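Local coordinates for BH1408 protein (Bacillus halodurans, PDB 4E0A), which probably acts as an N-acetyltransferase of the GNAT family, transferring an acetyl group to an amine of an acceptor, at residues Arg16-Val21 with Asp93-Glu98; Ala24-Arg29 with Tyr130-Asp134. The protein carries 1 engineered substitution. One frame throughout, in Å; residues are numbered along the deposited sequence.

Interaction 1: residues Arg16-Val21 with Asp93-Glu98; sequences RLHTQV and DLCVDE. With PO4 (phosphate ion), chain E.
Gln20 reaches the end of strand 86-96 because its CG stands anti to its own carbonyl carbon (chi1 -64°) and the chain runs straight on beyond it, while Asp97, with CG anti to the backbone N, brings its carboxylate beside the helix. The Gln20 amide then works with both ends. Gln20 OE1 accepts the backbone N-H of Glu98 at 2.9 Å, in a nearly straight bond, and Gln20 NE2 donates to Asp97 OD1 at 3.0 Å, coming from above the carboxylate plane. The amide thus bridges a backbone and a side chain, which should fix its flip.

Asp97 OD2 takes the other partner: Arg16 NH2 forms a salt bridge to it at 3.2 Å, the oxygen lying in the guanidinium plane, and the NH1 bond is weak. Leu17 CD1 lies over one face of that guanidinium, toward its rim, and also meets Asp97 CB at 4.1 Å. The Glu98 carboxylate is stacked on the Gln20 amide, their planes 22° apart, and a water links Glu98 OE1 to Gln20 O.

Around Cys95 the contact is apolar, with Val21 CG2 against Cys95 SG at 3.8 Å. Separately, His18 brings the CD2 edge of its ring to Asp93 OD2 at 3.5 Å, while its ND1 is hydrogen-bonded to Thr39. Leu94 N makes a weak bond to a phosphate ion, probably from the crystallisation liquor. Helical segment 16-21 runs at 94° to strand segment 93-96, an N-terminal helix laid against the central sheet of the GNAT fold.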
# COMPACT_ATOMS: atom_id res chain seq x y z
N ARG A 16 -22.15 2.85 12.31
CA ARG A 16 -23.15 2.83 11.24
C ARG A 16 -22.58 3.42 9.96
O ARG A 16 -22.74 2.85 8.86
CB ARG A 16 -24.40 3.61 11.68
CG ARG A 16 -25.48 3.71 10.61
CD ARG A 16 -26.69 4.48 11.10
NE ARG A 16 -26.41 5.89 11.36
CZ ARG A 16 -26.48 6.85 10.44
NH1 ARG A 16 -26.83 6.55 9.20
NH2 ARG A 16 -26.22 8.11 10.77
N LEU A 17 -21.89 4.54 10.09
CA LEU A 17 -21.20 5.15 8.95
C LEU A 17 -20.12 4.24 8.39
O LEU A 17 -19.99 4.12 7.17
CB LEU A 17 -20.59 6.50 9.35
CG LEU A 17 -21.46 7.75 9.21
CD1 LEU A 17 -22.91 7.53 9.62
CD2 LEU A 17 -20.83 8.86 10.04
N HIS A 18 -19.34 3.61 9.26
CA HIS A 18 -18.29 2.72 8.78
C HIS A 18 -18.88 1.58 7.96
O HIS A 18 -18.32 1.17 6.93
CB HIS A 18 -17.47 2.16 9.94
CG HIS A 18 -16.33 1.29 9.50
ND1 HIS A 18 -16.45 -0.08 9.34
CD2 HIS A 18 -15.05 1.59 9.17
CE1 HIS A 18 -15.30 -0.58 8.94
NE2 HIS A 18 -14.43 0.41 8.83
N THR A 19 -20.04 1.10 8.39
CA THR A 19 -20.73 0.01 7.71
C THR A 19 -21.19 0.36 6.29
O THR A 19 -21.08 -0.48 5.39
CB THR A 19 -21.89 -0.54 8.57
OG1 THR A 19 -21.33 -1.15 9.73
CG2 THR A 19 -22.71 -1.58 7.80
N GLN A 20 -21.72 1.57 6.08
CA GLN A 20 -22.06 2.02 4.73
C GLN A 20 -20.88 1.82 3.80
O GLN A 20 -21.00 1.21 2.74
CB GLN A 20 -22.46 3.50 4.71
CG GLN A 20 -23.70 3.85 5.49
CD GLN A 20 -23.99 5.34 5.49
OE1 GLN A 20 -23.31 6.12 4.82
NE2 GLN A 20 -25.00 5.74 6.25
N VAL A 21 -19.72 2.32 4.22
CA VAL A 21 -18.52 2.23 3.39
C VAL A 21 -18.03 0.78 3.29
O VAL A 21 -17.65 0.31 2.20
CB VAL A 21 -17.39 3.17 3.87
CG1 VAL A 21 -16.08 2.86 3.17
CG2 VAL A 21 -17.79 4.64 3.62
N ASP A 93 -9.55 6.05 8.09
CA ASP A 93 -10.97 6.11 7.78
C ASP A 93 -11.40 7.55 7.55
O ASP A 93 -10.95 8.46 8.24
CB ASP A 93 -11.79 5.52 8.93
CG ASP A 93 -11.38 4.10 9.27
OD1 ASP A 93 -10.50 3.91 10.15
OD2 ASP A 93 -11.92 3.17 8.63
N LEU A 94 -12.29 7.75 6.59
CA LEU A 94 -12.99 9.03 6.46
C LEU A 94 -14.31 8.79 5.75
O LEU A 94 -14.35 8.60 4.53
CB LEU A 94 -12.13 10.08 5.72
CG LEU A 94 -12.56 11.55 5.77
CD1 LEU A 94 -11.41 12.47 5.41
CD2 LEU A 94 -13.78 11.85 4.86
N CYS A 95 -15.39 8.81 6.53
CA CYS A 95 -16.71 8.48 6.01
C CYS A 95 -17.68 9.64 6.19
O CYS A 95 -17.75 10.23 7.26
CB CYS A 95 -17.28 7.26 6.74
SG CYS A 95 -16.17 5.82 6.83
N VAL A 96 -18.41 9.96 5.13
CA VAL A 96 -19.51 10.91 5.20
C VAL A 96 -20.78 10.10 4.95
O VAL A 96 -20.83 9.30 4.02
CB VAL A 96 -19.38 12.03 4.16
CG1 VAL A 96 -20.58 12.95 4.19
CG2 VAL A 96 -18.08 12.83 4.37
N ASP A 97 -21.77 10.28 5.82
CA ASP A 97 -23.05 9.59 5.73
C ASP A 97 -23.62 9.77 4.33
O ASP A 97 -23.75 10.91 3.86
CB ASP A 97 -24.01 10.20 6.77
CG ASP A 97 -25.32 9.43 6.92
OD1 ASP A 97 -25.70 8.64 6.03
OD2 ASP A 97 -26.01 9.64 7.94
N GLU A 98 -23.96 8.66 3.67
CA GLU A 98 -24.48 8.66 2.29
C GLU A 98 -25.51 9.76 2.00
O GLU A 98 -25.49 10.38 0.95
CB GLU A 98 -25.13 7.31 1.95
CG GLU A 98 -24.18 6.15 1.82
CD GLU A 98 -24.90 4.81 1.89
OE1 GLU A 98 -24.32 3.79 1.46
OE2 GLU A 98 -26.05 4.77 2.39
P PO4 E . -9.66 6.29 3.60
O1 PO4 E . -10.68 5.75 4.57
O2 PO4 E . -10.33 6.65 2.29
O3 PO4 E . -9.03 7.53 4.18
O4 PO4 E . -8.60 5.25 3.37
O HOH W 1 -23.26 0.86 1.45

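Interaction 2: residues Ala24-Arg29 with Tyr130-Asp134; sequences AHVKER and YDFND
Phe132 drives its CZ corner into the face of the His25 ring, Phe132 CZ lying 3.4 Å from His25 CD2. The pair is edge-to-face (T-shaped), with centroids 4.8 Å apart and planes at 75°. Phe132 offers its own face to the helix as well: Glu28 CB sits over the ring centre, 3.7 Å from the centroid, in a CH-pi contact, and Glu28 CG packs on Phe132 CD2 nearby. Arg29 CG lies 4.0 Å from Phe132 CD1. The ring is thereby wedged among the side chains of His25, Glu28 and Arg29, with Asn133 CB on the face opposite Glu28.

Tyr130 CD1 approaches the edge of the His25 ring, and the three rings form an aromatic cluster. A single water joins His25 to the loop: it lies in the imidazole plane 2.7 Å from His25 NE2, and accepts from Tyr130 N at 2.9 Å and from Asn133 ND2. His25 ND1 is bonded to Val21 O one helical turn back, so both ring nitrogens are engaged and the imidazole is unlikely to swing.

Outside this shell, a type I turn from Tyr130 to Asn133, closed by Asn133 N to Tyr130 O, presents Phe132, whose chi1 of 74° places the ring between backbone N and carbonyl. Asn133 caps the next helix through OD1 to Ala136 N. Arg29 is salt-bridged to Asp31 and Glu153. The C-terminal end of helix 11-28 therefore meets the loop joining strand 124-130 to helix 134-142, where Tyr130 also pairs, antiparallel, with a strand of the second subunit.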
# COMPACT_ATOMS: atom_id res chain seq x y z
N ALA A 24 -20.06 -1.13 0.77
CA ALA A 24 -19.72 -0.75 -0.61
C ALA A 24 -18.53 -1.57 -1.08
O ALA A 24 -18.50 -2.06 -2.20
CB ALA A 24 -19.39 0.74 -0.69
N HIS A 25 -17.57 -1.75 -0.18
CA HIS A 25 -16.35 -2.48 -0.50
C HIS A 25 -16.65 -3.98 -0.64
O HIS A 25 -16.10 -4.65 -1.52
CB HIS A 25 -15.25 -2.19 0.54
CG HIS A 25 -14.60 -0.84 0.36
ND1 HIS A 25 -15.22 0.34 0.70
CD2 HIS A 25 -13.38 -0.50 -0.13
CE1 HIS A 25 -14.41 1.36 0.42
NE2 HIS A 25 -13.30 0.87 -0.10
N VAL A 26 -17.53 -4.50 0.21
CA VAL A 26 -17.95 -5.89 0.09
C VAL A 26 -18.63 -6.13 -1.27
O VAL A 26 -18.39 -7.13 -1.93
CB VAL A 26 -18.89 -6.31 1.23
CG1 VAL A 26 -19.56 -7.66 0.94
CG2 VAL A 26 -18.11 -6.37 2.54
N LYS A 27 -19.45 -5.17 -1.68
CA LYS A 27 -20.18 -5.26 -2.94
C LYS A 27 -19.22 -5.36 -4.12
O LYS A 27 -19.41 -6.19 -5.02
CB LYS A 27 -21.07 -4.03 -3.07
CG LYS A 27 -22.12 -4.10 -4.18
CD LYS A 27 -23.19 -3.03 -3.94
CE LYS A 27 -24.17 -2.95 -5.10
NZ LYS A 27 -23.48 -2.64 -6.38
N GLU A 28 -18.19 -4.51 -4.14
CA GLU A 28 -17.31 -4.39 -5.30
C GLU A 28 -16.09 -5.32 -5.27
O GLU A 28 -15.57 -5.71 -6.31
CB GLU A 28 -16.81 -2.95 -5.45
CG GLU A 28 -17.91 -1.92 -5.60
CD GLU A 28 -18.74 -2.13 -6.85
OE1 GLU A 28 -18.18 -2.58 -7.87
OE2 GLU A 28 -19.96 -1.86 -6.80
N ARG A 29 -15.62 -5.65 -4.06
CA ARG A 29 -14.46 -6.52 -3.91
C ARG A 29 -14.73 -7.53 -2.80
O ARG A 29 -14.08 -7.50 -1.75
CB ARG A 29 -13.21 -5.70 -3.56
CG ARG A 29 -12.62 -4.86 -4.71
CD ARG A 29 -12.34 -5.69 -5.96
NE ARG A 29 -11.36 -6.76 -5.75
CZ ARG A 29 -10.06 -6.66 -6.02
NH1 ARG A 29 -9.56 -5.52 -6.49
NH2 ARG A 29 -9.25 -7.69 -5.81
N TYR A 130 -9.21 2.16 -2.65
CA TYR A 130 -9.37 1.07 -3.62
C TYR A 130 -9.72 1.58 -5.01
O TYR A 130 -10.44 2.56 -5.16
CB TYR A 130 -10.37 0.02 -3.11
CG TYR A 130 -9.69 -0.90 -2.15
CD1 TYR A 130 -9.49 -0.53 -0.83
CD2 TYR A 130 -9.16 -2.12 -2.58
CE1 TYR A 130 -8.84 -1.34 0.05
CE2 TYR A 130 -8.50 -2.95 -1.70
CZ TYR A 130 -8.34 -2.55 -0.38
OH TYR A 130 -7.69 -3.36 0.52
N ASP A 131 -9.19 0.88 -6.02
CA ASP A 131 -9.26 1.33 -7.41
C ASP A 131 -10.69 1.55 -7.92
O ASP A 131 -10.94 2.44 -8.72
CB ASP A 131 -8.50 0.32 -8.31
CG ASP A 131 -8.60 0.65 -9.80
OD1 ASP A 131 -8.06 1.70 -10.22
OD2 ASP A 131 -9.18 -0.16 -10.56
N PHE A 132 -11.63 0.74 -7.44
CA PHE A 132 -13.02 0.86 -7.89
C PHE A 132 -13.70 2.14 -7.40
O PHE A 132 -14.75 2.54 -7.92
CB PHE A 132 -13.84 -0.34 -7.41
CG PHE A 132 -14.16 -0.30 -5.92
CD1 PHE A 132 -13.33 -0.94 -5.01
CD2 PHE A 132 -15.27 0.37 -5.45
CE1 PHE A 132 -13.62 -0.91 -3.66
CE2 PHE A 132 -15.56 0.40 -4.10
CZ PHE A 132 -14.74 -0.24 -3.21
N ASN A 133 -13.12 2.76 -6.37
CA ASN A 133 -13.80 3.79 -5.58
C ASN A 133 -13.65 5.17 -6.24
O ASN A 133 -12.90 6.03 -5.77
CB ASN A 133 -13.23 3.79 -4.15
CG ASN A 133 -14.09 4.55 -3.17
OD1 ASN A 133 -15.02 5.26 -3.54
ND2 ASN A 133 -13.76 4.42 -1.88
N ASP A 134 -14.39 5.36 -7.32
CA ASP A 134 -14.28 6.58 -8.11
C ASP A 134 -14.72 7.80 -7.32
O ASP A 134 -14.13 8.87 -7.42
CB ASP A 134 -15.12 6.47 -9.38
CG ASP A 134 -14.37 5.80 -10.52
OD1 ASP A 134 -13.12 5.83 -10.51
OD2 ASP A 134 -15.02 5.27 -11.44
O HOH W 2 -11.54 2.69 -1.00

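Overall arrangement
Both contacts hang on helix 11-28. Interaction 1 uses its middle turns and interaction 2 its C-terminal end, with centres about 13 Å apart. Along the chain the segments alternate, 16-21 and 24-29 first, then 93-98 and 130-134. The helix touches parts of the fold belonging to two neighbouring, parallel strands of the mixed sheet: the end of 86-96, and the loop leaving 124-130, one of the two outermost strands within the chain. Interaction 1 is partly buried and polar at its strand-end side, whereas interaction 2 is an aromatic surface contact beside the second subunit. Together they join two parts of helix 11-28 to the parallel strand pair and the loop after it.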